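Long-range contact in uncharacterized protein DUF4425 (Bacteroides vulgatus, PDB 3U6G), which is a putative lipoprotein of unknown function with an immunoglobulin-like beta-sandwich fold, probably related to PLAT/LH2 and C2-like calcium-binding domains: residues I90-Y95 / F119-K124. Numbering follows the deposited sequence.
Sequences ITVIGY and FSVSTK
Apolar contacts dominate where Val92 meets Val121 and Phe119. The first pair is tight: Val92 CG1 lies 3.3 Å from Val121 CG1, shorter than usual for two methyl carbons, and the two side chains are directed against each other from their facing strands. Val92 CG1 stands anti to its backbone N (chi1 -176°), which leaves CG2 for the aromatic ring; Val92 CG2 is 3.8 Å from Phe119 CE1. On the other side of CZ, Ile90 CG2 approaches Phe119 CE2 at 4.3 Å. Both methyls come at the ring obliquely. Phe119 CB already heads for the other strand, and chi1 of 61°, with CG flanked by N and C, carries the ring on to Ile90 and Val92.

This is facing-layer packing in the immunoglobulin-like sandwich: strand axes 7.1 Å apart at closest, running at 21°, with side chains rather than backbone bonds bridging the gap. Strand 90-95 is hydrogen-bonded on its two sides to strands 10-18 and 99-109, whereas strand 115-122 pairs with strand 71-80. Leu104 and Val78 also touch Phe119.

Toward the C-terminal end the spacing narrows, Gly94 CA and Thr123 CA being 5.5 Å apart. With no side chain on Gly94, Thr123 CG2 reaches 4.1 Å from Gly94 CA and 3.6 Å from Tyr95 O.

Among polar groups, buried Thr123 OG1 is hydrogen-bonded to His10 ND1, while its methyl faces the other strand. Ser122 OG accepts from Lys124 N at 3.2 Å, an ST turn where the chain leaves its strand.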
loop_
_atom_site.group_PDB
_atom_site.type_symbol
_atom_site.label_atom_id
_atom_site.label_comp_id
_atom_site.label_asym_id
_atom_site.label_seq_id
_atom_site.Cartn_x
_atom_site.Cartn_y
_atom_site.Cartn_z
ATOM N N ILE A 90 5.321 -8.037 15.413
ATOM C CA ILE A 90 4.314 -7.219 14.717
ATOM C C ILE A 90 3.142 -8.132 14.392
ATOM O O ILE A 90 3.340 -9.211 13.833
ATOM C CB ILE A 90 4.844 -6.611 13.384
ATOM C CG1 ILE A 90 5.865 -5.506 13.659
ATOM C CG2 ILE A 90 3.692 -6.056 12.531
ATOM C CD1 ILE A 90 5.259 -4.180 14.087
ATOM N N THR A 91 1.936 -7.703 14.770
ATOM C CA THR A 91 0.704 -8.352 14.341
ATOM C C THR A 91 -0.142 -7.351 13.556
ATOM O O THR A 91 -0.347 -6.222 14.001
ATOM C CB THR A 91 -0.118 -8.846 15.526
ATOM O OG1 THR A 91 0.657 -9.763 16.306
ATOM C CG2 THR A 91 -1.399 -9.533 15.050
ATOM N N VAL A 92 -0.593 -7.754 12.376
ATOM C CA VAL A 92 -1.498 -6.932 11.574
ATOM C C VAL A 92 -2.726 -7.771 11.240
ATOM O O VAL A 92 -2.597 -8.860 10.678
ATOM C CB VAL A 92 -0.839 -6.443 10.277
ATOM C CG1 VAL A 92 -1.788 -5.503 9.539
ATOM C CG2 VAL A 92 0.488 -5.748 10.569
ATOM N N ILE A 93 -3.908 -7.286 11.614
ATOM C CA ILE A 93 -5.139 -8.036 11.445
ATOM C C ILE A 93 -6.054 -7.228 10.542
ATOM O O ILE A 93 -6.228 -6.025 10.724
ATOM C CB ILE A 93 -5.861 -8.323 12.782
ATOM C CG1 ILE A 93 -4.915 -8.941 13.810
ATOM C CG2 ILE A 93 -7.088 -9.233 12.535
ATOM C CD1 ILE A 93 -5.483 -8.990 15.235
ATOM N N GLY A 94 -6.620 -7.902 9.553
ATOM C CA GLY A 94 -7.588 -7.305 8.644
ATOM C C GLY A 94 -8.979 -7.853 8.913
ATOM O O GLY A 94 -9.151 -9.065 9.073
ATOM N N TYR A 95 -9.960 -6.952 8.950
ATOM C CA TYR A 95 -11.349 -7.288 9.244
ATOM C C TYR A 95 -12.290 -6.714 8.204
ATOM O O TYR A 95 -12.012 -5.676 7.599
ATOM C CB TYR A 95 -11.808 -6.709 10.586
ATOM C CG TYR A 95 -10.897 -6.896 11.764
ATOM C CD1 TYR A 95 -9.781 -6.098 11.917
ATOM C CD2 TYR A 95 -11.184 -7.842 12.758
ATOM C CE1 TYR A 95 -8.953 -6.235 12.999
ATOM C CE2 TYR A 95 -10.348 -7.977 13.860
ATOM C CZ TYR A 95 -9.225 -7.172 13.966
ATOM O OH TYR A 95 -8.355 -7.257 15.039
ATOM N N PHE A 119 6.226 -5.975 4.669
ATOM C CA PHE A 119 5.084 -6.848 4.775
ATOM C C PHE A 119 3.886 -6.201 4.137
ATOM O O PHE A 119 3.858 -4.971 3.934
ATOM C CB PHE A 119 4.808 -7.198 6.237
ATOM C CG PHE A 119 4.478 -6.008 7.123
ATOM C CD1 PHE A 119 3.210 -5.438 7.110
ATOM C CD2 PHE A 119 5.426 -5.498 8.008
ATOM C CE1 PHE A 119 2.907 -4.351 7.936
ATOM C CE2 PHE A 119 5.131 -4.422 8.833
ATOM C CZ PHE A 119 3.869 -3.845 8.799
ATOM N N SER A 120 2.898 -7.031 3.826
ATOM C CA SER A 120 1.645 -6.540 3.281
ATOM C C SER A 120 0.517 -7.452 3.706
ATOM O O SER A 120 0.684 -8.664 3.760
ATOM C CB SER A 120 1.699 -6.469 1.746
ATOM O OG SER A 120 0.552 -5.829 1.207
ATOM N N VAL A 121 -0.619 -6.852 4.022
ATOM C CA VAL A 121 -1.840 -7.610 4.252
ATOM C C VAL A 121 -3.028 -6.826 3.741
ATOM O O VAL A 121 -3.031 -5.598 3.751
ATOM C CB VAL A 121 -2.016 -7.986 5.739
ATOM C CG1 VAL A 121 -2.243 -6.783 6.582
ATOM C CG2 VAL A 121 -3.148 -9.023 5.914
ATOM N N SER A 122 -4.038 -7.545 3.276
ATOM C CA SER A 122 -5.245 -6.901 2.805
ATOM C C SER A 122 -6.469 -7.642 3.297
ATOM O O SER A 122 -6.368 -8.720 3.907
ATOM C CB SER A 122 -5.249 -6.862 1.278
ATOM O OG SER A 122 -5.594 -8.125 0.757
ATOM N N THR A 123 -7.627 -7.071 2.992
ATOM C CA THR A 123 -8.899 -7.674 3.359
ATOM C C THR A 123 -9.520 -8.476 2.195
ATOM O O THR A 123 -10.667 -8.879 2.269
ATOM C CB THR A 123 -9.871 -6.599 3.873
ATOM O OG1 THR A 123 -9.994 -5.590 2.872
ATOM C CG2 THR A 123 -9.344 -5.954 5.169
ATOM N N LYS A 124 -8.764 -8.709 1.127
ATOM C CA LYS A 124 -9.203 -9.621 0.061
ATOM C C LYS A 124 -9.055 -11.071 0.518
ATOM O O LYS A 124 -8.044 -11.434 1.126
ATOM C CB LYS A 124 -8.364 -9.394 -1.206
ATOM C CG LYS A 124 -8.666 -10.335 -2.363
ATOM C CD LYS A 124 -7.691 -10.141 -3.516
ATOM C CE LYS A 124 -7.822 -11.255 -4.543
ATOM N NZ LYS A 124 -7.088 -10.935 -5.800
#